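Local coordinates for protein 6-phosphogluconolactonase (Leishmania braziliensis, PDB 3CSS) that probably hydrolyses 6-phosphogluconolactone to 6-phosphogluconate, the second step of the oxidative branch of the pentose phosphate pathway, at residues 24-29 and 58-63; 70-75 and 131-136; 79-82 and 87-90. All coordinates share one frame; numbering follows the deposited sequence. Where two conformers were deposited one is given.

Interaction 1 of 3, residues 24-29 and 58-63; sequences VILAAI and EKDLAL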
loop_
_atom_site.group_PDB
_atom_site.type_symbol
_atom_site.label_atom_id
_atom_site.label_comp_id
_atom_site.label_asym_id
_atom_site.label_seq_id
_atom_site.Cartn_x
_atom_site.Cartn_y
_atom_site.Cartn_z
ATOM N N VAL A 24 12.399 -2.625 9.100
ATOM C CA VAL A 24 12.148 -3.552 7.998
ATOM C C VAL A 24 12.678 -2.990 6.669
ATOM O O VAL A 24 13.374 -3.679 5.922
ATOM C CB VAL A 24 10.653 -3.882 7.859
ATOM C CG1 VAL A 24 10.424 -4.760 6.606
ATOM C CG2 VAL A 24 10.118 -4.572 9.124
ATOM N N ILE A 25 12.383 -1.722 6.398
ATOM C CA ILE A 25 12.872 -1.056 5.193
ATOM C C ILE A 25 14.405 -1.038 5.148
ATOM O O ILE A 25 15.015 -1.418 4.132
ATOM C CB ILE A 25 12.302 0.372 5.076
ATOM C CG1 ILE A 25 10.783 0.302 4.880
ATOM C CG2 ILE A 25 12.966 1.120 3.928
ATOM C CD1 ILE A 25 10.047 1.624 5.161
ATOM N N LEU A 26 15.039 -0.623 6.247
ATOM C CA LEU A 26 16.514 -0.562 6.281
ATOM C C LEU A 26 17.178 -1.936 6.168
ATOM O O LEU A 26 18.253 -2.048 5.586
ATOM C CB LEU A 26 17.009 0.128 7.549
ATOM C CG LEU A 26 16.583 1.579 7.754
ATOM C CD1 LEU A 26 17.145 2.104 9.059
ATOM C CD2 LEU A 26 16.966 2.464 6.580
ATOM N N ALA A 27 16.533 -2.964 6.717
ATOM C CA ALA A 27 17.013 -4.347 6.622
ATOM C C ALA A 27 17.035 -4.802 5.160
ATOM O O ALA A 27 18.018 -5.383 4.699
ATOM C CB ALA A 27 16.119 -5.272 7.450
ATOM N N ALA A 28 15.959 -4.506 4.431
ATOM C CA ALA A 28 15.857 -4.861 3.011
ATOM C C ALA A 28 16.908 -4.131 2.163
ATOM O O ALA A 28 17.486 -4.719 1.238
ATOM C CB ALA A 28 14.447 -4.582 2.491
ATOM N N ILE A 29 17.168 -2.865 2.493
ATOM C CA ILE A 29 18.185 -2.072 1.797
ATOM C C ILE A 29 19.592 -2.609 2.068
ATOM O O ILE A 29 20.383 -2.742 1.143
ATOM C CB ILE A 29 18.142 -0.575 2.194
ATOM C CG1 ILE A 29 16.849 0.076 1.688
ATOM C CG2 ILE A 29 19.373 0.170 1.634
ATOM C CD1 ILE A 29 16.575 1.446 2.273
ATOM N N GLU A 58 14.356 12.329 8.066
ATOM C CA GLU A 58 15.320 12.837 9.029
ATOM C C GLU A 58 16.558 11.965 9.173
ATOM O O GLU A 58 17.653 12.492 9.368
ATOM C CB GLU A 58 14.650 13.016 10.388
ATOM C CG GLU A 58 13.553 14.054 10.370
ATOM C CD GLU A 58 14.022 15.366 9.735
ATOM O OE1 GLU A 58 15.013 15.942 10.253
ATOM O OE2 GLU A 58 13.409 15.807 8.726
ATOM N N LYS A 59 16.394 10.649 9.061
ATOM C CA LYS A 59 17.455 9.703 9.413
ATOM C C LYS A 59 18.157 9.055 8.217
ATOM O O LYS A 59 19.344 8.733 8.300
ATOM C CB LYS A 59 16.900 8.597 10.309
ATOM C CG LYS A 59 16.223 9.057 11.602
ATOM C CD LYS A 59 17.167 9.809 12.519
ATOM C CE LYS A 59 16.521 10.106 13.866
ATOM N NZ LYS A 59 17.317 11.057 14.685
ATOM N N ASP A 60 17.437 8.845 7.116
ATOM C CA ASP A 60 17.919 7.982 6.040
ATOM C C ASP A 60 17.972 8.659 4.676
ATOM O O ASP A 60 18.058 7.975 3.639
ATOM C CB ASP A 60 17.014 6.756 5.956
ATOM C CG ASP A 60 16.860 6.058 7.292
ATOM O OD1 ASP A 60 17.884 5.699 7.913
ATOM O OD2 ASP A 60 15.709 5.864 7.727
ATOM N N LEU A 61 17.953 9.992 4.672
ATOM C CA LEU A 61 17.822 10.742 3.428
ATOM C C LEU A 61 19.002 10.488 2.493
ATOM O O LEU A 61 18.830 10.448 1.275
ATOM C CB LEU A 61 17.664 12.245 3.702
ATOM C CG LEU A 61 17.282 13.106 2.494
ATOM C CD1 LEU A 61 15.981 12.604 1.838
ATOM C CD2 LEU A 61 17.171 14.575 2.888
ATOM N N ALA A 62 20.185 10.290 3.073
ATOM C CA ALA A 62 21.404 10.018 2.308
ATOM C C ALA A 62 21.295 8.757 1.444
ATOM O O ALA A 62 21.652 8.773 0.268
ATOM C CB ALA A 62 22.606 9.918 3.254
ATOM N N LEU A 63 20.796 7.677 2.034
ATOM C CA LEU A 63 20.593 6.426 1.299
ATOM C C LEU A 63 19.622 6.631 0.137
ATOM O O LEU A 63 19.823 6.097 -0.953
ATOM C CB LEU A 63 20.083 5.321 2.224
ATOM C CG LEU A 63 21.082 4.827 3.272
ATOM C CD1 LEU A 63 20.424 3.837 4.228
ATOM C CD2 LEU A 63 22.288 4.208 2.587
#
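L26, on helix 14-30, reaches D60, at the break between helices 50-59 and 61-65, with the end of its isobutyl group. The setting is the Rossmann-like alpha/beta fold of this family, in which helices flank a largely parallel sheet; here the C-terminal turns of two such helices come together, and helix 14-30 lies on strand 158-162, I25 and A28 both touching I158. The compact part of the contact is small. L26 CD2 lies 3.6 Å from D60 OD1 and 3.7 Å from D60 CG, with D60 OD2 hardly farther, so the methyl sits across the broad side of the carboxylate rather than at the end of one oxygen. L26 CD1 also touches, 3.8 Å from D60 OD1. The two side chains approach from opposite directions. In L26 the branch carbon CG lies anti to the carbonyl carbon (chi1 -61°); CD1 continues straight from CA and CB (chi2 179°), while CD2, branching off at CG, swings toward D60 and makes the closest contact. D60 is buried, and its charge is met by R22, one turn back on the same helix as L26: D60 OD2 forms a salt bridge with R22 NE. The carboxylate thus offers its flat side to the methyl while OD2 is paired with R22, which probably helps keep the acid ionised despite its burial. Elsewhere the fit is slack. I29 and L63 both point across; I29 comes no closer than 4.6 Å to 58-63 and packs on A68. A27, K59 and A62 on the solvent side are exposed and take no part. L63 was deposited in two conformers; in the one described, its CD1 makes a loose apolar approach of 4.4 Å to L26 CD2.

Interaction 2 of 3, residues 70-75 and 131-136; sequences QFILGD and QDYEVK. Unlike the reference sequence in segment 131-136: V135 (reference Ala).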
loop_
_atom_site.group_PDB
_atom_site.type_symbol
_atom_site.label_atom_id
_atom_site.label_comp_id
_atom_site.label_asym_id
_atom_site.label_seq_id
_atom_site.Cartn_x
_atom_site.Cartn_y
_atom_site.Cartn_z
ATOM N N GLN A 70 13.314 2.655 -4.920
ATOM C CA GLN A 70 12.390 3.090 -5.960
ATOM C C GLN A 70 10.994 3.113 -5.339
ATOM O O GLN A 70 10.487 2.061 -4.925
ATOM C CB GLN A 70 12.423 2.136 -7.148
ATOM C CG GLN A 70 11.408 2.483 -8.244
ATOM C CD GLN A 70 11.513 1.553 -9.431
ATOM O OE1 GLN A 70 11.444 0.340 -9.278
ATOM N NE2 GLN A 70 11.694 2.123 -10.620
ATOM N N PHE A 71 10.398 4.306 -5.295
ATOM C CA PHE A 71 9.114 4.554 -4.633
ATOM C C PHE A 71 7.961 4.512 -5.637
ATOM O O PHE A 71 8.023 5.122 -6.724
ATOM C CB PHE A 71 9.082 5.936 -3.970
ATOM C CG PHE A 71 10.027 6.102 -2.824
ATOM C CD1 PHE A 71 9.605 5.848 -1.533
ATOM C CD2 PHE A 71 11.326 6.541 -3.032
ATOM C CE1 PHE A 71 10.451 6.012 -0.453
ATOM C CE2 PHE A 71 12.198 6.707 -1.954
ATOM C CZ PHE A 71 11.754 6.441 -0.658
ATOM N N ILE A 72 6.899 3.829 -5.242
ATOM C CA ILE A 72 5.623 3.856 -5.937
ATOM C C ILE A 72 4.520 4.064 -4.911
ATOM O O ILE A 72 4.698 3.777 -3.729
ATOM C CB ILE A 72 5.359 2.570 -6.771
ATOM C CG1 ILE A 72 4.982 1.364 -5.888
ATOM C CG2 ILE A 72 6.610 2.224 -7.666
ATOM C CD1 ILE A 72 4.582 0.108 -6.714
ATOM N N LEU A 73 3.389 4.585 -5.369
ATOM C CA LEU A 73 2.214 4.689 -4.508
ATOM C C LEU A 73 1.408 3.396 -4.662
ATOM O O LEU A 73 0.991 3.013 -5.758
ATOM C CB LEU A 73 1.352 5.895 -4.886
ATOM C CG LEU A 73 1.937 7.287 -4.655
ATOM C CD1 LEU A 73 1.030 8.316 -5.336
ATOM C CD2 LEU A 73 2.085 7.590 -3.173
ATOM N N GLY A 74 1.207 2.695 -3.554
ATOM C CA GLY A 74 0.385 1.482 -3.569
ATOM C C GLY A 74 -1.108 1.693 -3.831
ATOM O O GLY A 74 -1.782 0.797 -4.317
ATOM N N ASP A 75 -1.605 2.879 -3.509
ATOM C CA ASP A 75 -2.921 3.313 -3.910
ATOM C C ASP A 75 -2.970 4.817 -3.858
ATOM O O ASP A 75 -2.119 5.461 -3.233
ATOM C CB ASP A 75 -4.029 2.699 -3.053
ATOM C CG ASP A 75 -4.119 3.300 -1.650
ATOM O OD1 ASP A 75 -3.179 3.113 -0.835
ATOM O OD2 ASP A 75 -5.168 3.907 -1.337
ATOM N N GLN A 131 -4.860 2.221 -16.028
ATOM C CA GLN A 131 -4.202 1.616 -17.186
ATOM C C GLN A 131 -2.865 2.282 -17.516
ATOM O O GLN A 131 -1.873 1.604 -17.780
ATOM C CB GLN A 131 -5.143 1.647 -18.376
ATOM C CG GLN A 131 -6.311 0.688 -18.203
ATOM C CD GLN A 131 -5.978 -0.730 -18.643
ATOM O OE1 GLN A 131 -5.746 -1.625 -17.810
ATOM N NE2 GLN A 131 -5.973 -0.947 -19.959
ATOM N N ASP A 132 -2.834 3.608 -17.456
ATOM C CA ASP A 132 -1.598 4.356 -17.677
ATOM C C ASP A 132 -0.554 4.050 -16.589
ATOM O O ASP A 132 0.646 3.938 -16.876
ATOM C CB ASP A 132 -1.880 5.864 -17.738
ATOM C CG ASP A 132 -2.445 6.318 -19.094
ATOM O OD1 ASP A 132 -2.528 5.505 -20.058
ATOM O OD2 ASP A 132 -2.797 7.520 -19.197
ATOM N N TYR A 133 -1.014 3.914 -15.349
ATOM C CA TYR A 133 -0.113 3.623 -14.237
ATOM C C TYR A 133 0.439 2.198 -14.354
ATOM O O TYR A 133 1.612 1.961 -14.134
ATOM C CB TYR A 133 -0.839 3.847 -12.898
ATOM C CG TYR A 133 -0.000 3.689 -11.656
ATOM C CD1 TYR A 133 1.327 4.114 -11.603
ATOM C CD2 TYR A 133 -0.557 3.158 -10.501
ATOM C CE1 TYR A 133 2.084 3.964 -10.447
ATOM C CE2 TYR A 133 0.180 3.046 -9.333
ATOM C CZ TYR A 133 1.499 3.430 -9.309
ATOM O OH TYR A 133 2.208 3.269 -8.134
ATOM N N GLU A 134 -0.418 1.253 -14.725
ATOM C CA GLU A 134 0.008 -0.125 -14.969
ATOM C C GLU A 134 1.108 -0.233 -16.034
ATOM O O GLU A 134 2.091 -0.941 -15.857
ATOM C CB GLU A 134 -1.192 -0.979 -15.363
ATOM C CG GLU A 134 -0.810 -2.354 -15.831
ATOM C CD GLU A 134 -1.987 -3.307 -15.894
ATOM O OE1 GLU A 134 -2.855 -3.268 -14.996
ATOM O OE2 GLU A 134 -2.038 -4.084 -16.877
ATOM N N VAL A 135 0.915 0.465 -17.146
ATOM C CA VAL A 135 1.925 0.545 -18.202
ATOM C C VAL A 135 3.254 1.051 -17.638
ATOM O O VAL A 135 4.324 0.477 -17.909
ATOM C CB VAL A 135 1.448 1.462 -19.354
ATOM C CG1 VAL A 135 2.586 1.712 -20.332
ATOM C CG2 VAL A 135 0.241 0.847 -20.070
ATOM N N LYS A 136 3.180 2.111 -16.835
ATOM C CA LYS A 136 4.372 2.692 -16.231
ATOM C C LYS A 136 5.068 1.691 -15.309
ATOM O O LYS A 136 6.285 1.547 -15.357
ATOM C CB LYS A 136 4.022 3.983 -15.477
ATOM C CG LYS A 136 5.051 5.035 -15.570
ATOM C CD LYS A 136 4.716 6.242 -14.726
ATOM C CE LYS A 136 3.978 7.318 -15.498
ATOM N NZ LYS A 136 3.961 8.581 -14.723
HETATM O O HOH W 1 3.255 6.015 -7.788
#
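Y133 extends from helix 123-140 to strand 69-77 and meets the backbone of L73 with its hydroxyl. CG of Y133 stands anti to its own backbone N (chi1 -175°), which directs the phenol away from the helix and straight at the strand, and chi2 of 38° turns the ring to present its edge, not its face, to L73 O. The hydroxyl donates to L73 O over 2.7 Å. It approaches from the side of the carbonyl, at a C=O...donor angle of 127°, and is tilted out of the carbonyl plane. L73 O is itself near the plane of the ring and at its edge, 3.7 Å from Y133 CE2, so the peptide oxygen meets the phenol along its rim and not over a face. A water completes the arrangement: it accepts from L73 N at 2.8 Å and donates to Y133 OH at 3.0 Å. I72 supplies the apolar neighbour. Its CG1 is held between the backbone N and the carbonyl carbon, and the side chain crosses that of Y133 at about a right angle; the branch carbon I72 CB is 3.5 Å from Y133 OH, and the I72 side chain also packs on A42 and L204. The Y133 side chain also touches I107. This is helix-on-sheet packing in an alpha/beta sandwich, with a polar tie inside a buried layer. F71 pairs by backbone hydrogen bonds with D103 and I105, whereas two residues on, L73 is served by the phenol and its water. The hydroxyl is used both as donor and as acceptor, which is consistent with its proton lying toward L73 O and satisfies the buried N-H and C=O of one strand residue through a single side chain and a single water.

Interaction 3 of 3, residues 79-82 and 87-90; sequences LSED and NFSM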
loop_
_atom_site.group_PDB
_atom_site.type_symbol
_atom_site.label_atom_id
_atom_site.label_comp_id
_atom_site.label_asym_id
_atom_site.label_seq_id
_atom_site.Cartn_x
_atom_site.Cartn_y
_atom_site.Cartn_z
ATOM N N LEU A 79 -7.266 12.750 -6.952
ATOM C CA LEU A 79 -7.295 14.191 -6.770
ATOM C C LEU A 79 -5.978 14.743 -7.343
ATOM O O LEU A 79 -5.063 13.983 -7.654
ATOM C CB LEU A 79 -7.424 14.504 -5.272
ATOM C CG LEU A 79 -8.659 13.925 -4.564
ATOM C CD1 LEU A 79 -8.438 13.801 -3.065
ATOM C CD2 LEU A 79 -9.915 14.746 -4.861
ATOM N N SER A 80 -5.878 16.057 -7.494
ATOM C CA SER A 80 -4.628 16.665 -7.958
ATOM C C SER A 80 -3.471 16.326 -6.995
ATOM O O SER A 80 -3.695 16.076 -5.809
ATOM C CB SER A 80 -4.783 18.189 -8.156
ATOM O OG SER A 80 -4.759 18.897 -6.923
ATOM N N GLU A 81 -2.249 16.281 -7.523
ATOM C CA GLU A 81 -1.038 16.081 -6.706
ATOM C C GLU A 81 -0.863 17.138 -5.601
ATOM O O GLU A 81 -0.270 16.848 -4.558
ATOM C CB GLU A 81 0.222 16.070 -7.588
ATOM C CG GLU A 81 0.340 14.850 -8.492
ATOM C CD GLU A 81 1.703 14.718 -9.163
ATOM O OE1 GLU A 81 2.143 13.563 -9.382
ATOM O OE2 GLU A 81 2.328 15.758 -9.473
ATOM N N ASP A 82 -1.355 18.357 -5.822
ATOM C CA ASP A 82 -1.266 19.396 -4.782
ATOM C C ASP A 82 -2.484 19.415 -3.828
ATOM O O ASP A 82 -2.528 20.230 -2.899
ATOM C CB ASP A 82 -0.947 20.800 -5.367
ATOM C CG ASP A 82 -1.816 21.180 -6.551
ATOM O OD1 ASP A 82 -2.732 20.409 -6.905
ATOM O OD2 ASP A 82 -1.572 22.264 -7.134
ATOM N N ASN A 87 -2.439 11.087 -1.473
ATOM C CA ASN A 87 -1.332 10.388 -0.810
ATOM C C ASN A 87 0.009 10.961 -1.278
ATOM O O ASN A 87 0.954 11.039 -0.502
ATOM C CB ASN A 87 -1.390 8.870 -1.027
ATOM C CG ASN A 87 -2.603 8.221 -0.374
ATOM O OD1 ASN A 87 -3.117 8.712 0.637
ATOM N ND2 ASN A 87 -3.028 7.090 -0.917
ATOM N N PHE A 88 0.063 11.384 -2.535
ATOM C CA PHE A 88 1.262 12.002 -3.075
ATOM C C PHE A 88 1.645 13.266 -2.314
ATOM O O PHE A 88 2.804 13.471 -1.982
ATOM C CB PHE A 88 1.076 12.314 -4.548
ATOM C CG PHE A 88 2.295 12.900 -5.182
ATOM C CD1 PHE A 88 3.351 12.081 -5.559
ATOM C CD2 PHE A 88 2.405 14.265 -5.356
ATOM C CE1 PHE A 88 4.499 12.634 -6.158
ATOM C CE2 PHE A 88 3.552 14.829 -5.938
ATOM C CZ PHE A 88 4.599 13.996 -6.335
ATOM N N SER A 89 0.666 14.107 -2.034
ATOM C CA SER A 89 0.905 15.316 -1.254
ATOM C C SER A 89 1.488 14.961 0.110
ATOM O O SER A 89 2.521 15.496 0.525
ATOM C CB SER A 89 -0.391 16.089 -1.054
ATOM O OG SER A 89 -0.163 17.220 -0.228
ATOM N N MET A 90 0.806 14.064 0.810
ATOM C CA MET A 90 1.250 13.650 2.126
ATOM C C MET A 90 2.683 13.108 2.083
ATOM O O MET A 90 3.519 13.502 2.887
ATOM C CB MET A 90 0.290 12.612 2.708
ATOM C CG MET A 90 0.667 12.149 4.101
ATOM S SD MET A 90 1.821 10.764 4.108
ATOM C CE MET A 90 0.820 9.467 3.384
#
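E81 lays its carboxylate flat over the ring of F88. The two planes are only 6° apart, and E81 OE1 stands 3.8 Å above the ring plane, over its centre. The match is made by the whole side chain, whose carbons run along one side of the ring before the acid group covers it: E81 CB is 3.6 Å from F88 CD2, and E81 CD is 3.7 Å from F88 CE2. An extended chain beyond CG (chi2 -169°) lets the acid reach that far. F88 swings its ring beside the carbonyl carbon (chi1 -178°) and leans out from the first turn of helix 87-96 to receive it. The contact folds the loop after strand 69-77 back on the helix that follows, within the strand-to-helix connection of a Rossmann-like unit, on the side of the sheet where its parallel strands end. R109 touches both E81 and F88; its positive charge may ease the placing of an anion over the ring. The backbone joins in differently: E81 O lies at the edge of the F88 ring, in its plane, and 3.6 Å from S89 CB. S86 OG bonds to S89 N and, weakly, to E81 O, placing one hydroxyl between loop and helix. E76 adds a further hold on the helix start, its carboxylate oxygens accepting from N87 N and F88 N. Within segment 79-82, S80 OG donates to D82 OD1 nearly along the C-O axis of that oxygen, across the bend of the loop, at 2.5 Å, unusually short for such a bond, so its exact length is doubtful.

How the interactions relate
From the N terminus, helix 14-30 comes first, and interaction 1 closes a loop that takes in strand 39-43 and most of helix 50-59. The chain then passes through helix 61-65 into strand 69-77, where interaction 2 opens; interaction 1 is therefore in series with both others. The loop of interaction 2 runs from 70-75 to 131-136, tying strand 69-77 to helix 123-140, and interaction 3 is nested inside it as a short turn between the strand and helix 87-96. Interactions 2 and 3 touch: D75 O is 3.0 Å from N87 ND2, a probable hydrogen bond, and L73 packs on F88. Interaction 1 lies apart, its centre about 22 Å from that of interaction 2.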